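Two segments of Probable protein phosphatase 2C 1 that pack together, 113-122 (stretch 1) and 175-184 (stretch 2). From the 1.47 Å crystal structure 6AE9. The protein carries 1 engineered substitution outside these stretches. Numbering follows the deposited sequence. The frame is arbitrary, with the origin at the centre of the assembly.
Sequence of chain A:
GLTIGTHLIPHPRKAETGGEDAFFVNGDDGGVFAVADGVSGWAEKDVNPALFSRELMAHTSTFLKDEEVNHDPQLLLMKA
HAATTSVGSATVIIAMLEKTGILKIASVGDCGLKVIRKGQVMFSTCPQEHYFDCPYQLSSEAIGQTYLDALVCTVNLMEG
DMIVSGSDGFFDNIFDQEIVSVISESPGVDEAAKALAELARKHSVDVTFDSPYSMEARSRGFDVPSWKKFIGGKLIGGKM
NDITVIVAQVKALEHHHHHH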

# COMPACT_ATOMS: atom_id res chain seq x y z
N LEU A 113 2.47 -8.51 0.91
CA LEU A 113 1.15 -9.00 1.26
C LEU A 113 0.11 -8.09 0.63
O LEU A 113 0.22 -6.86 0.71
N LYS A 114 -0.90 -8.70 0.01
CA LYS A 114 -2.03 -7.98 -0.53
C LYS A 114 -3.31 -8.58 0.03
O LYS A 114 -3.37 -9.78 0.34
N VAL A 115 -4.34 -7.74 0.17
CA VAL A 115 -5.68 -8.19 0.53
C VAL A 115 -6.59 -7.88 -0.64
O VAL A 115 -6.63 -6.73 -1.11
N ILE A 116 -7.30 -8.89 -1.13
CA ILE A 116 -8.25 -8.75 -2.22
C ILE A 116 -9.65 -8.86 -1.64
O ILE A 116 -9.99 -9.87 -1.00
N ARG A 117 -10.46 -7.82 -1.84
CA ARG A 117 -11.84 -7.78 -1.39
C ARG A 117 -12.69 -7.28 -2.54
O ARG A 117 -12.35 -6.28 -3.17
N LYS A 118 -13.79 -7.99 -2.81
CA LYS A 118 -14.75 -7.59 -3.84
C LYS A 118 -14.06 -7.23 -5.16
O LYS A 118 -14.31 -6.18 -5.76
N GLY A 119 -13.17 -8.11 -5.61
CA GLY A 119 -12.59 -8.02 -6.94
C GLY A 119 -11.49 -7.01 -7.12
O GLY A 119 -11.17 -6.67 -8.27
N GLN A 120 -10.90 -6.49 -6.05
CA GLN A 120 -9.81 -5.54 -6.20
C GLN A 120 -8.87 -5.64 -5.01
O GLN A 120 -9.25 -6.10 -3.93
N VAL A 121 -7.64 -5.20 -5.23
CA VAL A 121 -6.66 -5.09 -4.15
C VAL A 121 -7.03 -3.89 -3.29
O VAL A 121 -7.07 -2.75 -3.76
N MET A 122 -7.33 -4.14 -2.01
CA MET A 122 -7.68 -3.07 -1.11
C MET A 122 -6.60 -2.76 -0.09
O MET A 122 -6.72 -1.77 0.63
N PHE A 175 1.58 -9.16 -12.02
CA PHE A 175 0.89 -7.90 -11.83
C PHE A 175 -0.36 -8.11 -10.98
O PHE A 175 -0.93 -9.20 -10.94
N ASP A 176 -0.78 -7.04 -10.29
CA ASP A 176 -1.92 -7.14 -9.38
C ASP A 176 -3.16 -7.67 -10.09
O ASP A 176 -3.92 -8.46 -9.52
N GLN A 177 -3.38 -7.26 -11.34
CA GLN A 177 -4.58 -7.72 -12.03
C GLN A 177 -4.52 -9.20 -12.35
O GLN A 177 -5.56 -9.86 -12.41
N GLU A 178 -3.32 -9.75 -12.54
CA GLU A 178 -3.20 -11.20 -12.71
C GLU A 178 -3.52 -11.92 -11.41
O GLU A 178 -4.20 -12.95 -11.42
N ILE A 179 -3.07 -11.36 -10.29
CA ILE A 179 -3.42 -11.94 -8.99
C ILE A 179 -4.93 -11.96 -8.81
O ILE A 179 -5.52 -12.99 -8.45
N VAL A 180 -5.59 -10.82 -9.06
CA VAL A 180 -7.04 -10.75 -8.92
C VAL A 180 -7.73 -11.73 -9.86
O VAL A 180 -8.67 -12.43 -9.47
N SER A 181 -7.26 -11.81 -11.11
CA SER A 181 -7.88 -12.72 -12.08
C SER A 181 -7.75 -14.17 -11.64
O SER A 181 -8.72 -14.94 -11.69
N VAL A 182 -6.56 -14.58 -11.20
CA VAL A 182 -6.35 -15.97 -10.81
C VAL A 182 -7.16 -16.30 -9.56
O VAL A 182 -7.75 -17.39 -9.45
N ILE A 183 -7.19 -15.39 -8.59
CA ILE A 183 -7.99 -15.60 -7.38
C ILE A 183 -9.46 -15.77 -7.74
O ILE A 183 -10.15 -16.64 -7.21
N SER A 184 -9.94 -14.95 -8.69
CA SER A 184 -11.35 -15.00 -9.06
C SER A 184 -11.74 -16.35 -9.63
O SER A 184 -12.87 -16.81 -9.42

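Stretch 1 is a β-hairpin, with strands 113-117 and 120-122 joined by a type I' turn from R117 to Q120. Stretch 2 is mainly the helix 176-184, which lies against one face of that hairpin. Side chains alternate along the first strand, so K114 and I116 point toward the helix while L113, V115 and R117 are out of its reach. On the second strand V121 points toward the helix and Q120 away. The helix answers with D176, the neighbours I179 and V180, and I183. Steps of three or four residues, about one helical turn, bring D176 and I183 onto the same side as that pair.

The apolar contacts centre on I116 (chi1 m, chi2 t). I116 CD1 lies 3.6 Å from I179 CG2, 4.0 Å from I183 CG1 and 4.2 Å from V180 CG2. I179 is in the m, t rotamer and I183 in m, m. V180 (chi1 t) also meets the second strand, where its CG2 is 4.0 Å from CG2 of V121, itself chi1 t. V180 and I116 have the largest areas covered by the opposing stretch.

The polar contact is a salt bridge. K114 starts with chi1 m, then runs through t and t to chi4 m. K114 NZ thereby lies 3.1 Å from D176 OD1 and 3.4 Å from D176 OD2. Both hydrogen bonds are weak. K114 NZ is also hydrogen-bonded to a residue just outside one of the stretches. The aliphatic part of K114 adds an apolar touch, with CD 4.1 Å from I179 CD1. D176 (chi1 m) also places OD2 4.0 Å from V121 CG2.

At the turn, backbone meets side chain. G119 O sits 3.5 Å from V180 CG1. G119 has positive phi, a conformation that favours glycine, and its CA is 6.5 Å from the CA of V180.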

# COMPACT_ATOMS: atom_id res chain seq x y z
CB LEU A 113 0.99 -9.01 2.78
CG LEU A 113 -0.30 -9.59 3.38
CD1 LEU A 113 -0.01 -10.15 4.75
CD2 LEU A 113 -1.40 -8.51 3.46
CB LYS A 114 -2.01 -8.02 -2.06
CG LYS A 114 -0.88 -7.18 -2.64
CD LYS A 114 -0.64 -7.47 -4.10
CE LYS A 114 0.73 -6.97 -4.53
NZ LYS A 114 0.80 -5.48 -4.62
CB VAL A 115 -6.20 -7.52 1.81
CG1 VAL A 115 -7.62 -8.01 2.13
CG2 VAL A 115 -5.29 -7.81 2.98
CB ILE A 116 -7.98 -9.78 -3.33
CG1 ILE A 116 -6.63 -9.50 -3.98
CG2 ILE A 116 -9.10 -9.75 -4.38
CD1 ILE A 116 -6.05 -10.68 -4.70
CB ARG A 117 -11.99 -6.85 -0.17
CG ARG A 117 -13.44 -6.62 0.29
CD ARG A 117 -13.53 -5.66 1.48
NE ARG A 117 -12.72 -6.10 2.61
CZ ARG A 117 -12.28 -5.32 3.59
NH1 ARG A 117 -12.58 -4.02 3.60
NH2 ARG A 117 -11.54 -5.83 4.56
CB LYS A 118 -15.66 -6.47 -3.34
CG LYS A 118 -16.47 -6.87 -2.12
CD LYS A 118 -17.49 -5.81 -1.75
CE LYS A 118 -18.32 -6.28 -0.57
NZ LYS A 118 -19.42 -5.32 -0.25
CB GLN A 120 -10.33 -4.10 -6.34
CG GLN A 120 -11.11 -3.62 -5.13
CD GLN A 120 -12.02 -2.44 -5.46
OE1 GLN A 120 -11.55 -1.32 -5.66
NE2 GLN A 120 -13.32 -2.70 -5.52
CB VAL A 121 -5.24 -4.97 -4.71
CG1 VAL A 121 -4.24 -4.80 -3.56
CG2 VAL A 121 -4.89 -6.20 -5.53
CB MET A 122 -9.00 -3.37 -0.39
CG MET A 122 -10.20 -3.24 -1.30
SD MET A 122 -11.71 -2.80 -0.42
CE MET A 122 -12.91 -2.91 -1.75
CB PHE A 175 0.48 -7.30 -13.18
CG PHE A 175 1.65 -6.79 -13.97
CD1 PHE A 175 2.14 -5.51 -13.77
CD2 PHE A 175 2.26 -7.60 -14.91
CE1 PHE A 175 3.22 -5.04 -14.50
CE2 PHE A 175 3.35 -7.14 -15.64
CZ PHE A 175 3.83 -5.86 -15.43
CB ASP A 176 -2.20 -5.78 -8.74
CG ASP A 176 -1.30 -5.49 -7.56
OD1 ASP A 176 -0.38 -6.30 -7.33
OD2 ASP A 176 -1.52 -4.47 -6.88
CB GLN A 177 -4.84 -6.95 -13.30
CG GLN A 177 -4.96 -5.56 -13.08
CD GLN A 177 -4.99 -4.84 -14.39
OE1 GLN A 177 -5.97 -4.16 -14.69
NE2 GLN A 177 -3.91 -4.95 -15.17
CB GLU A 178 -1.79 -11.55 -13.18
CG GLU A 178 -1.41 -10.92 -14.50
CD GLU A 178 -0.04 -11.36 -14.91
OE1 GLU A 178 0.94 -10.77 -14.40
OE2 GLU A 178 0.05 -12.32 -15.71
CB ILE A 179 -2.73 -11.19 -7.84
CG1 ILE A 179 -1.20 -11.22 -7.99
CG2 ILE A 179 -3.14 -11.80 -6.50
CD1 ILE A 179 -0.48 -10.37 -6.95
CB VAL A 180 -7.53 -9.30 -9.15
CG1 VAL A 180 -9.05 -9.25 -9.20
CG2 VAL A 180 -6.99 -8.39 -8.06
CB SER A 181 -7.26 -12.51 -13.46
OG SER A 181 -7.62 -11.24 -13.98
CB VAL A 182 -4.85 -16.25 -10.62
CG1 VAL A 182 -4.64 -17.62 -9.97
CG2 VAL A 182 -4.12 -16.16 -11.95
CB ILE A 183 -7.76 -14.44 -6.39
CG1 ILE A 183 -6.39 -14.55 -5.73
CG2 ILE A 183 -8.88 -14.39 -5.34
CD1 ILE A 183 -6.28 -15.63 -4.67
CB SER A 184 -11.65 -13.90 -10.08
OG SER A 184 -11.53 -12.62 -9.49